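PDB 6RY0: mannan endo-1,6-alpha-mannosidase from Chaetomium thermophilum, which probably cleaves or transfers alpha-1,6-mannosidic linkages as a family 76 glycosidase, consistent with a role in moving GPI-anchored glycoproteins into the fungal cell wall. Local coordinates for residues D297-D301 and G302-E306; G325-H328 and R329-V333; H340-D343 and R344-V348; G233-H237 and E238-V242; N195-A198 and N199-F203. All coordinates share one frame; numbering follows the deposited sequence. Where two conformers were deposited one is given.

Contact 1 (D297-D301 and G302-E306); sequences DFFKD and GVVFE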
# COMPACT_ATOMS: atom_id res chain seq x y z
N ASP A 297 -7.99 -13.65 11.35
CA ASP A 297 -9.10 -13.12 10.58
C ASP A 297 -8.98 -13.29 9.07
O ASP A 297 -10.00 -13.53 8.40
CB ASP A 297 -9.28 -11.63 10.89
CG ASP A 297 -9.69 -11.35 12.33
OD1 ASP A 297 -10.30 -12.26 12.95
OD2 ASP A 297 -9.44 -10.23 12.81
N PHE A 298 -7.78 -13.12 8.54
CA PHE A 298 -7.63 -13.04 7.08
C PHE A 298 -7.02 -14.26 6.44
O PHE A 298 -7.08 -14.38 5.23
CB PHE A 298 -6.80 -11.81 6.68
CG PHE A 298 -7.50 -10.53 7.00
CD1 PHE A 298 -8.60 -10.13 6.27
CD2 PHE A 298 -7.10 -9.75 8.08
CE1 PHE A 298 -9.28 -8.97 6.58
CE2 PHE A 298 -7.77 -8.61 8.40
CZ PHE A 298 -8.88 -8.23 7.66
N PHE A 299 -6.45 -15.18 7.21
CA PHE A 299 -5.85 -16.37 6.62
C PHE A 299 -6.75 -17.54 6.92
O PHE A 299 -7.06 -17.85 8.06
CB PHE A 299 -4.42 -16.55 7.12
CG PHE A 299 -3.48 -15.57 6.48
CD1 PHE A 299 -3.33 -14.29 6.97
CD2 PHE A 299 -2.77 -15.91 5.35
CE1 PHE A 299 -2.47 -13.38 6.36
CE2 PHE A 299 -1.92 -15.01 4.73
CZ PHE A 299 -1.78 -13.74 5.23
N LYS A 300 -7.21 -18.19 5.86
CA LYS A 300 -8.15 -19.30 5.94
C LYS A 300 -7.45 -20.51 5.36
O LYS A 300 -7.12 -20.55 4.18
CB LYS A 300 -9.40 -18.96 5.16
CG LYS A 300 -10.11 -17.84 5.91
CD LYS A 300 -11.51 -17.56 5.52
CE LYS A 300 -12.05 -16.37 6.23
NZ LYS A 300 -12.23 -16.64 7.69
N ASP A 301 -7.19 -21.50 6.21
CA ASP A 301 -6.38 -22.63 5.80
C ASP A 301 -5.11 -22.17 5.08
O ASP A 301 -4.74 -22.74 4.05
CB ASP A 301 -7.20 -23.61 4.91
CG ASP A 301 -8.60 -24.00 5.52
OD1 ASP A 301 -8.68 -24.25 6.73
OD2 ASP A 301 -9.63 -24.10 4.80
N GLY A 302 -4.47 -21.13 5.60
CA GLY A 302 -3.21 -20.71 5.07
C GLY A 302 -3.28 -19.77 3.87
O GLY A 302 -2.24 -19.49 3.29
N VAL A 303 -4.46 -19.24 3.52
CA VAL A 303 -4.60 -18.44 2.32
C VAL A 303 -5.27 -17.12 2.68
O VAL A 303 -6.31 -17.10 3.36
CB VAL A 303 -5.42 -19.18 1.27
CG1 VAL A 303 -5.47 -18.35 -0.01
CG2 VAL A 303 -4.82 -20.57 1.00
N VAL A 304 -4.71 -16.01 2.21
CA VAL A 304 -5.32 -14.71 2.47
C VAL A 304 -6.71 -14.64 1.81
O VAL A 304 -6.91 -15.11 0.69
CB VAL A 304 -4.40 -13.59 1.98
CG1 VAL A 304 -4.25 -13.65 0.48
CG2 VAL A 304 -4.89 -12.24 2.46
N PHE A 305 -7.64 -14.00 2.49
CA PHE A 305 -9.04 -14.00 2.11
C PHE A 305 -9.63 -12.64 2.45
O PHE A 305 -9.54 -12.20 3.62
CB PHE A 305 -9.77 -15.14 2.84
CG PHE A 305 -11.15 -15.38 2.36
CD1 PHE A 305 -12.20 -14.69 2.86
CD2 PHE A 305 -11.39 -16.33 1.36
CE1 PHE A 305 -13.50 -14.97 2.39
CE2 PHE A 305 -12.65 -16.61 0.93
CZ PHE A 305 -13.69 -15.93 1.42
N GLU A 306 -10.26 -11.99 1.49
CA GLU A 306 -10.77 -10.63 1.69
C GLU A 306 -12.16 -10.71 2.31
O GLU A 306 -13.18 -10.68 1.61
CB GLU A 306 -10.75 -9.84 0.39
CG GLU A 306 -10.86 -8.35 0.61
CD GLU A 306 -9.75 -7.83 1.51
OE1 GLU A 306 -8.58 -8.09 1.15
OE2 GLU A 306 -10.05 -7.23 2.55
O HOH W 1 -4.45 -20.11 8.30
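Lys-300 and Val-303 form the antiparallel hydrogen-bonded pair that closes a tight beta hairpin, its type I' turn passing through Asp-301 and Gly-302. Lys-300 N donates to Val-303 O at 2.9 Å along a nearly straight line (172°). The return bond from Val-303 N to Lys-300 O, 3.0 Å, is bent to 142°, its donor lying above the carbonyl plane. Phe-299 and Val-304 make the next, non-hydrogen-bonded pair, beyond which Phe-305 N reaches Phe-298 O only through a weak bond. At the turn a water accepts from Gly-302 N at 2.9 Å; a side chain at Gly-302 would collide with Asp-301 O.

On one face of the hairpin the aliphatic stem of Lys-300 lies over the Phe-305 ring, with CD 4.2 Å from the ring centroid in a CH-pi contact. Lys-300 CG is placed beside its backbone N (chi1 -68°), and the chain then runs straight as far as CE across that ring. On the other face Phe-299 CE2 touches Val-304 CB at 4.0 Å, and Val-304 CA sits over the Phe-299 ring, toward its rim. Phe-298 presents its ring edge to Phe-305 O, 3.5 Å from CD1.

The hairpin comes after helix 281-298. Phe-299 packs on Leu-349 of helix 342-358, Val-304 meets Lys-324 of helix 323-337, and Phe-298 lies against Ala-264 of helix 261-278.

Contact 2 (G325-H328 and R329-V333); sequences GYVH and RWMAV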
# COMPACT_ATOMS: atom_id res chain seq x y z
N GLY A 325 -2.46 -8.35 -2.23
CA GLY A 325 -1.08 -8.16 -2.64
C GLY A 325 -0.29 -7.32 -1.67
O GLY A 325 0.88 -7.58 -1.37
N TYR A 326 -0.90 -6.22 -1.20
CA TYR A 326 -0.27 -5.38 -0.18
C TYR A 326 -0.02 -6.18 1.09
O TYR A 326 1.03 -6.06 1.72
CB TYR A 326 -1.11 -4.16 0.19
CG TYR A 326 -1.68 -3.43 -0.99
CD1 TYR A 326 -1.01 -3.36 -2.21
CD2 TYR A 326 -2.90 -2.81 -0.91
CE1 TYR A 326 -1.56 -2.72 -3.30
CE2 TYR A 326 -3.46 -2.14 -1.99
CZ TYR A 326 -2.79 -2.11 -3.18
OH TYR A 326 -3.32 -1.52 -4.31
N VAL A 327 -0.98 -7.02 1.48
CA VAL A 327 -0.82 -7.85 2.68
C VAL A 327 0.46 -8.67 2.56
O VAL A 327 1.28 -8.71 3.47
CB VAL A 327 -2.06 -8.74 2.90
CG1 VAL A 327 -1.80 -9.71 4.02
CG2 VAL A 327 -3.29 -7.90 3.15
N HIS A 328 0.64 -9.34 1.42
CA HIS A 328 1.84 -10.14 1.24
C HIS A 328 3.11 -9.31 1.30
O HIS A 328 4.05 -9.65 2.00
CB HIS A 328 1.78 -10.88 -0.12
CG HIS A 328 1.08 -12.21 -0.04
ND1 HIS A 328 1.79 -13.38 0.01
CD2 HIS A 328 -0.23 -12.58 -0.00
CE1 HIS A 328 0.93 -14.40 0.09
NE2 HIS A 328 -0.31 -13.95 0.07
N ARG A 329 3.17 -8.23 0.53
CA ARG A 329 4.41 -7.45 0.45
C ARG A 329 4.76 -6.82 1.79
O ARG A 329 5.93 -6.79 2.19
CB ARG A 329 4.31 -6.35 -0.64
CG ARG A 329 4.46 -6.85 -2.02
CD ARG A 329 3.99 -5.80 -3.08
NE ARG A 329 4.61 -4.56 -2.85
CZ ARG A 329 3.99 -3.39 -2.77
NH1 ARG A 329 2.69 -3.22 -2.99
NH2 ARG A 329 4.72 -2.31 -2.44
N TRP A 330 3.75 -6.28 2.47
CA TRP A 330 3.97 -5.60 3.74
C TRP A 330 4.33 -6.60 4.83
O TRP A 330 5.25 -6.36 5.62
CB TRP A 330 2.75 -4.79 4.13
CG TRP A 330 2.46 -3.63 3.24
CD1 TRP A 330 3.30 -3.01 2.38
CD2 TRP A 330 1.20 -2.97 3.13
NE1 TRP A 330 2.61 -2.00 1.73
CE2 TRP A 330 1.32 -1.96 2.18
CE3 TRP A 330 -0.04 -3.16 3.75
CZ2 TRP A 330 0.28 -1.12 1.85
CZ3 TRP A 330 -1.09 -2.35 3.39
CH2 TRP A 330 -0.92 -1.33 2.46
N MET A 331 3.62 -7.73 4.90
CA MET A 331 3.95 -8.74 5.90
C MET A 331 5.35 -9.31 5.69
O MET A 331 6.07 -9.59 6.65
CB MET A 331 2.91 -9.84 5.96
CG MET A 331 1.58 -9.37 6.55
SD MET A 331 0.31 -10.64 6.68
CE MET A 331 0.92 -11.58 8.06
N ALA A 332 5.77 -9.45 4.44
CA ALA A 332 7.11 -9.91 4.17
C ALA A 332 8.14 -8.94 4.75
O ALA A 332 9.12 -9.35 5.40
CB ALA A 332 7.31 -10.15 2.69
N VAL A 333 7.94 -7.64 4.54
CA VAL A 333 8.87 -6.65 5.10
C VAL A 333 8.86 -6.68 6.64
O VAL A 333 9.92 -6.52 7.26
CB VAL A 333 8.57 -5.24 4.54
CG1 VAL A 333 9.30 -4.16 5.33
CG2 VAL A 333 8.96 -5.20 3.09
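In the buried N-terminal half of helix 323-337, Tyr-326 and Trp-330 lie one turn apart, side by side and pointing the same way. The backbone is regular alpha-helix: Arg-329 N, Trp-330 N, Met-331 N and Ala-332 N donate in turn to the carbonyls four residues earlier, and the bond from Trp-330 N to Tyr-326 O measures 2.8 Å.

Tyr-326 CB, rather than its ring, carries the main contact. It stands 3.5 Å from the centroid of the six-membered ring of Trp-330 and only 6° off the ring normal, a nearly vertical CH-pi approach. Trp-330 CG is turned beside its backbone N (chi1 -67°), which lays the indole back along the preceding turn; Tyr-326 O consequently lies over a face of the indole too, 3.2 Å from CG. The two aromatic planes are inclined by 30° and slid apart, with little overlap, but Tyr-326 was modelled in two conformers and this ring pairing is therefore doubtful.

On another side of the helix Val-327 CG1 meets Met-331 SD at 3.5 Å, the two chains running alongside each other. Arg-329, its chain bent at the third torsion, lies beside Tyr-326, and its NE forms a salt bridge with Asp-88, which gives this buried cation a countercharge. His-328 NE2 is hydrogen-bonded to Ser-352 OG.

Side chains from helices 76-93, 127-142, 261-278 and 389-401 surround the segment, an environment consistent with an inner helix of the (alpha/alpha)6 barrel of glycosyl hydrolase family 76.

Contact 3 (H340-D343 and R344-V348); sequences HTKD and RILPV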
# COMPACT_ATOMS: atom_id res chain seq x y z
N HIS A 340 11.49 -11.30 14.96
CA HIS A 340 10.85 -12.29 15.80
C HIS A 340 9.54 -12.80 15.21
O HIS A 340 9.05 -13.84 15.66
CB HIS A 340 10.63 -11.75 17.20
CG HIS A 340 9.46 -10.82 17.32
ND1 HIS A 340 9.53 -9.49 16.95
CD2 HIS A 340 8.22 -11.04 17.77
CE1 HIS A 340 8.36 -8.94 17.17
NE2 HIS A 340 7.54 -9.85 17.68
N THR A 341 8.98 -12.11 14.21
CA THR A 341 7.75 -12.53 13.57
C THR A 341 7.95 -13.52 12.43
O THR A 341 6.96 -14.00 11.88
CB THR A 341 6.98 -11.33 12.99
OG1 THR A 341 7.70 -10.76 11.90
CG2 THR A 341 6.66 -10.29 14.04
N LYS A 342 9.19 -13.78 12.04
CA LYS A 342 9.45 -14.47 10.79
C LYS A 342 8.73 -15.81 10.69
O LYS A 342 8.11 -16.13 9.67
CB LYS A 342 10.96 -14.59 10.58
CG LYS A 342 11.36 -15.25 9.31
CD LYS A 342 12.88 -15.41 9.20
CE LYS A 342 13.29 -16.61 8.32
NZ LYS A 342 12.88 -17.92 8.94
N ASP A 343 8.82 -16.63 11.73
CA ASP A 343 8.25 -17.97 11.65
C ASP A 343 6.73 -17.99 11.75
O ASP A 343 6.11 -18.97 11.37
CB ASP A 343 8.86 -18.88 12.71
CG ASP A 343 10.34 -19.16 12.49
OD1 ASP A 343 10.85 -18.97 11.36
OD2 ASP A 343 10.99 -19.61 13.44
N ARG A 344 6.12 -16.90 12.23
CA ARG A 344 4.68 -16.78 12.21
C ARG A 344 4.17 -16.37 10.82
O ARG A 344 3.03 -16.66 10.47
CB ARG A 344 4.18 -15.74 13.22
CG ARG A 344 4.51 -16.09 14.67
CD ARG A 344 3.95 -15.05 15.62
NE ARG A 344 2.50 -15.13 15.65
CZ ARG A 344 1.73 -14.25 16.31
NH1 ARG A 344 2.23 -13.16 16.85
NH2 ARG A 344 0.42 -14.47 16.40
N ILE A 345 4.98 -15.67 10.05
CA ILE A 345 4.53 -15.03 8.83
C ILE A 345 4.96 -15.83 7.58
O ILE A 345 4.12 -16.09 6.72
CB ILE A 345 5.05 -13.58 8.73
CG1 ILE A 345 4.32 -12.73 9.80
CG2 ILE A 345 4.85 -13.02 7.32
CD1 ILE A 345 4.84 -11.29 9.88
N LEU A 346 6.24 -16.15 7.43
CA LEU A 346 6.69 -16.69 6.15
C LEU A 346 5.98 -17.98 5.74
O LEU A 346 5.64 -18.11 4.58
CB LEU A 346 8.21 -16.85 6.08
CG LEU A 346 8.98 -15.53 6.17
CD1 LEU A 346 10.46 -15.79 5.95
CD2 LEU A 346 8.52 -14.47 5.19
N PRO A 347 5.72 -18.93 6.66
CA PRO A 347 5.05 -20.16 6.21
C PRO A 347 3.64 -19.91 5.71
O PRO A 347 3.16 -20.62 4.81
CB PRO A 347 5.06 -21.04 7.47
CG PRO A 347 6.23 -20.53 8.25
CD PRO A 347 6.22 -19.05 8.04
N VAL A 348 2.94 -18.93 6.28
CA VAL A 348 1.58 -18.62 5.88
C VAL A 348 1.57 -17.85 4.54
O VAL A 348 0.73 -18.08 3.67
CB VAL A 348 0.94 -17.84 7.05
CG1 VAL A 348 -0.45 -17.45 6.72
CG2 VAL A 348 1.03 -18.65 8.37
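Between Thr-341 and Ile-345 the backbone passes from a 3-10 segment into an alpha-helix, as the bonding shows: Thr-341 O receives weak bonds from both Arg-344 N and Ile-345 N, whereas Lys-342 O takes a straight bond (168°) from Leu-346 N at 2.9 Å. Lys-342 O is gripped twice, since Ile-345 N also approaches it, at 3.2 Å, from above the carbonyl plane.

Lys-342 and Leu-346 meet toward the solvent side, where Leu-346 also touches Thr-335 of helix 323-337. Lys-342 CG is anti to the backbone N (chi1 -178°), and from there the extended stem crosses Leu-346 CD1: its CG is 3.5 Å from Leu-346 CD1, its CE 3.8 Å from the same methyl. An alanine in place of Leu-346 removes that methyl, and the stem of Lys-342 would probably lose its apolar support and turn more freely. Only the last torsion turns the lysine end toward Asp-343, making a weak salt bridge from NZ to OD1 of 3.3 Å.

This is the start of helix 342-358, which is kinked at Pro-347 and continues beyond it. Pro-347 has no N-H for Asp-343 O; instead its CD rests 3.3 Å from that oxygen, and Val-348 N makes only a weak bond to Ile-345 O.

On the buried side Ile-345 runs alongside Thr-341, bringing CD1 to 3.5 Å from Thr-341 OG1. That hydroxyl is hydrogen-bonded to Ala-338 O. Ile-345 also packs against Leu-291 of helix 281-298 and Val-334 of helix 323-337, while Arg-344 NH2 is hydrogen-bonded to Thr-292 OG1.

Contact 4 (G233-H237 and E238-V242); sequences GYIDH and ETWAV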
# COMPACT_ATOMS: atom_id res chain seq x y z
N GLY A 233 -11.37 3.39 18.77
CA GLY A 233 -11.91 2.06 18.71
C GLY A 233 -11.96 1.46 17.32
O GLY A 233 -12.57 0.42 17.13
N TYR A 234 -11.25 2.06 16.37
CA TYR A 234 -11.08 1.43 15.07
C TYR A 234 -10.20 0.20 15.20
O TYR A 234 -10.32 -0.72 14.39
CB TYR A 234 -10.57 2.38 14.01
CG TYR A 234 -11.45 3.56 13.67
CD1 TYR A 234 -12.74 3.75 14.19
CD2 TYR A 234 -10.96 4.55 12.86
CE1 TYR A 234 -13.47 4.87 13.89
CE2 TYR A 234 -11.68 5.69 12.56
CZ TYR A 234 -12.94 5.86 13.08
OH TYR A 234 -13.68 7.01 12.86
N ILE A 235 -9.29 0.18 16.18
CA ILE A 235 -8.61 -1.02 16.61
C ILE A 235 -9.41 -1.55 17.79
O ILE A 235 -9.59 -0.84 18.78
CB ILE A 235 -7.18 -0.76 17.03
CG1 ILE A 235 -6.38 -0.10 15.92
CG2 ILE A 235 -6.54 -2.07 17.51
CD1 ILE A 235 -5.03 0.44 16.40
N ASP A 236 -9.90 -2.79 17.68
CA ASP A 236 -10.69 -3.38 18.75
C ASP A 236 -9.80 -3.64 19.96
O ASP A 236 -8.79 -4.34 19.83
CB ASP A 236 -11.35 -4.67 18.23
CG ASP A 236 -12.38 -5.19 19.18
OD1 ASP A 236 -12.02 -5.64 20.29
OD2 ASP A 236 -13.58 -5.16 18.84
N HIS A 237 -10.16 -3.12 21.12
CA HIS A 237 -9.32 -3.25 22.29
C HIS A 237 -9.23 -4.67 22.82
O HIS A 237 -8.32 -4.97 23.57
CB HIS A 237 -9.84 -2.37 23.43
CG HIS A 237 -9.74 -0.91 23.16
ND1 HIS A 237 -9.74 0.02 24.17
CD2 HIS A 237 -9.58 -0.22 22.00
CE1 HIS A 237 -9.59 1.23 23.65
NE2 HIS A 237 -9.52 1.12 22.34
N GLU A 238 -10.19 -5.51 22.47
CA GLU A 238 -10.21 -6.90 22.90
C GLU A 238 -9.54 -7.81 21.89
O GLU A 238 -8.69 -8.64 22.22
CB GLU A 238 -11.65 -7.35 23.17
CG GLU A 238 -11.77 -8.84 23.46
CD GLU A 238 -13.20 -9.36 23.49
OE1 GLU A 238 -14.17 -8.58 23.29
OE2 GLU A 238 -13.38 -10.57 23.69
N THR A 239 -9.92 -7.68 20.63
CA THR A 239 -9.53 -8.65 19.60
C THR A 239 -8.45 -8.15 18.64
O THR A 239 -7.89 -8.96 17.89
CB THR A 239 -10.73 -9.08 18.74
OG1 THR A 239 -11.08 -7.93 17.94
CG2 THR A 239 -11.90 -9.52 19.60
N TRP A 240 -8.21 -6.85 18.62
CA TRP A 240 -7.26 -6.26 17.69
C TRP A 240 -7.66 -6.43 16.23
O TRP A 240 -6.84 -6.20 15.34
CB TRP A 240 -5.81 -6.66 17.99
CG TRP A 240 -5.34 -6.00 19.25
CD1 TRP A 240 -5.75 -6.23 20.53
CD2 TRP A 240 -4.45 -4.89 19.34
NE1 TRP A 240 -5.16 -5.35 21.40
CE2 TRP A 240 -4.34 -4.53 20.69
CE3 TRP A 240 -3.72 -4.16 18.40
CZ2 TRP A 240 -3.53 -3.49 21.13
CZ3 TRP A 240 -2.93 -3.12 18.85
CH2 TRP A 240 -2.84 -2.81 20.20
N ALA A 241 -8.92 -6.74 15.97
CA ALA A 241 -9.51 -6.47 14.68
C ALA A 241 -9.37 -4.99 14.35
O ALA A 241 -9.34 -4.15 15.25
CB ALA A 241 -10.98 -6.84 14.68
N VAL A 242 -9.34 -4.68 13.06
CA VAL A 242 -9.18 -3.30 12.60
C VAL A 242 -10.32 -2.95 11.66
O VAL A 242 -10.44 -3.49 10.54
CB VAL A 242 -7.81 -3.08 11.95
CG1 VAL A 242 -7.68 -1.63 11.48
CG2 VAL A 242 -6.69 -3.43 12.94
O HOH W 2 -14.94 -7.25 20.26
O HOH W 3 -5.68 -4.75 24.18
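An Asx turn at Asp-236, followed directly by an ST turn at Thr-239, reverses the chain in the loop between helix 216-231 and strand 245-247. Asp-236 OD1 accepts two backbone bonds: Glu-238 N at 2.8 Å, on the anti side and close to the carboxylate plane, and Thr-239 N at 2.9 Å, from above that plane. The carboxylate can reach both because CG is anti to the backbone N (chi1 -169°), which swings it over the turn. Its other oxygen, OD2, is hydrogen-bonded to Tyr-243 OH and to a water, so both ends of the group are fixed.

Backbone bonds join the two arms. Asp-236 O receives Trp-240 N at 2.8 Å, and Asp-236 N gives a nearly straight bond (174°) to Ala-241 O, also 2.8 Å. Thr-239 OG1 then accepts from Ala-241 N at 3.2 Å, two residues on.

The Trp-240 indole folds back across the first arm. Ile-235 CG2 lies over one of its faces, 3.6 Å from CE3, in an off-centre CH-pi contact. At the edge of the indole, NE1 donates to a water lying in the ring plane, which in turn donates to His-237 O at 2.7 Å and ties the side chain to the turn. Ile-235 packs on Phe-226 of helix 216-231 and Trp-240 on Leu-290 of helix 281-298.

A single backbone bridge pairs Ile-235 with Val-242, and Gly-233 ends helix 216-231 in a Schellman motif, which together make a tight connection from that helix to strand 245-247.

Contact 5 (N195-A198 and N199-F203); sequences NTIA and NACFF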
# COMPACT_ATOMS: atom_id res chain seq x y z
N ASN A 195 -11.60 7.66 8.51
CA ASN A 195 -11.45 6.26 8.30
C ASN A 195 -10.06 5.76 8.64
O ASN A 195 -9.09 6.50 8.75
CB ASN A 195 -11.88 5.84 6.93
CG ASN A 195 -11.13 6.47 5.82
OD1 ASN A 195 -10.25 7.32 6.00
ND2 ASN A 195 -11.46 6.04 4.62
N THR A 196 -9.99 4.45 8.85
CA THR A 196 -8.73 3.84 9.20
C THR A 196 -7.69 4.06 8.14
O THR A 196 -6.56 4.41 8.49
CB THR A 196 -8.93 2.37 9.51
OG1 THR A 196 -9.85 2.31 10.60
CG2 THR A 196 -7.62 1.70 9.84
N ILE A 197 -8.01 3.82 6.88
CA ILE A 197 -6.95 3.77 5.88
C ILE A 197 -6.22 5.12 5.75
O ILE A 197 -4.99 5.14 5.60
CB ILE A 197 -7.43 3.23 4.52
CG1 ILE A 197 -6.25 3.02 3.57
CG2 ILE A 197 -8.51 4.12 3.89
CD1 ILE A 197 -5.30 2.02 4.01
N ALA A 198 -6.93 6.25 5.79
CA ALA A 198 -6.24 7.53 5.71
C ALA A 198 -5.22 7.67 6.83
O ALA A 198 -4.08 8.11 6.66
CB ALA A 198 -7.27 8.68 5.80
N ASN A 199 -5.68 7.33 8.03
CA ASN A 199 -4.84 7.44 9.22
C ASN A 199 -3.71 6.42 9.21
O ASN A 199 -2.61 6.73 9.64
CB ASN A 199 -5.75 7.34 10.45
CG ASN A 199 -6.53 8.61 10.61
OD1 ASN A 199 -5.97 9.61 11.07
ND2 ASN A 199 -7.79 8.62 10.17
N ALA A 200 -3.98 5.21 8.72
CA ALA A 200 -2.96 4.17 8.61
C ALA A 200 -1.86 4.57 7.64
O ALA A 200 -0.70 4.29 7.90
CB ALA A 200 -3.61 2.86 8.20
N CYS A 201 -2.22 5.19 6.52
CA CYS A 201 -1.20 5.65 5.58
C CYS A 201 -0.31 6.70 6.24
O CYS A 201 0.92 6.67 6.10
CB CYS A 201 -1.85 6.24 4.31
SG CYS A 201 -2.66 5.06 3.22
N PHE A 202 -0.92 7.66 6.92
CA PHE A 202 -0.14 8.71 7.59
C PHE A 202 0.75 8.14 8.69
O PHE A 202 1.92 8.51 8.83
CB PHE A 202 -1.10 9.80 8.06
CG PHE A 202 -0.46 10.94 8.79
CD1 PHE A 202 0.57 11.68 8.23
CD2 PHE A 202 -0.91 11.32 10.03
CE1 PHE A 202 1.12 12.76 8.89
CE2 PHE A 202 -0.34 12.41 10.68
CZ PHE A 202 0.67 13.11 10.14
N PHE A 203 0.20 7.19 9.47
CA PHE A 203 0.94 6.48 10.49
C PHE A 203 2.14 5.76 9.88
O PHE A 203 3.27 5.87 10.36
CB PHE A 203 0.01 5.49 11.17
CG PHE A 203 0.72 4.47 12.02
CD1 PHE A 203 1.45 4.86 13.14
CD2 PHE A 203 0.67 3.12 11.72
CE1 PHE A 203 2.13 3.94 13.90
CE2 PHE A 203 1.34 2.18 12.48
CZ PHE A 203 2.08 2.60 13.57
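Asn-199 reaches back past the start of helix 196-213 and donates from ND2 to Asn-195 O, 2.9 Å away and close to straight at 165°. The acceptor lies nearly in the plane of the Asn-199 amide. Two torsions set this up: chi1 of -73° puts CG beside the backbone N, directed toward the helix start, and chi2 of -77° turns the amide so that ND2 faces the carbonyl. The other end of the group is held as well, since OD1 accepts from Leu-180 N. A leucine in place of Asn-199 would probably leave both Asn-195 O and Leu-180 N without these partners and cost the helix start one of its side-chain ties.

Asn-195 itself is the N-cap: its OD1 accepts from Ala-198 N, though weakly at 3.5 Å. The first turns then bond regularly, as from Ala-200 N to Thr-196 O at 2.7 Å. Along the side facing helix 127-142, Ile-197 CD1 and Cys-201 SG are 4.1 Å apart, a loose apolar contact; the Ile-197 side chain is about 8 Å from that of Asp-129, a residue of the second calcium site, which holds no ion in this chain.

Thr-196 OG1 is hydrogen-bonded to Tyr-243 O, joining the cap to the chain leading into strand 245-247. The arrangement is a strand-to-helix junction with an asparagine N-cap, reinforced by a second asparagine four residues later.

How the contacts relate
From the N terminus the order is contact 5, contact 4, contact 1, contact 2 and contact 3. Each is continuous in sequence, so none closes a long loop; they stand in series, neither nesting nor crossing. Contacts 5 and 4 meet in space: Tyr-234 CD2 lies 3.4 Å from Thr-196 OG1, joining the start of helix 196-213 to the loop after helix 216-231. Contact 1, which closes the short hairpin after helix 281-298, touches contacts 2, 3 and 4; its Phe-299 CE1 is 3.9 Å from Met-331 SD of contact 2. Met-331 O and Ile-345 CG2, 3.7 Å apart, bring together contacts 2 and 3 on the successive helices 323-337 and 342-358.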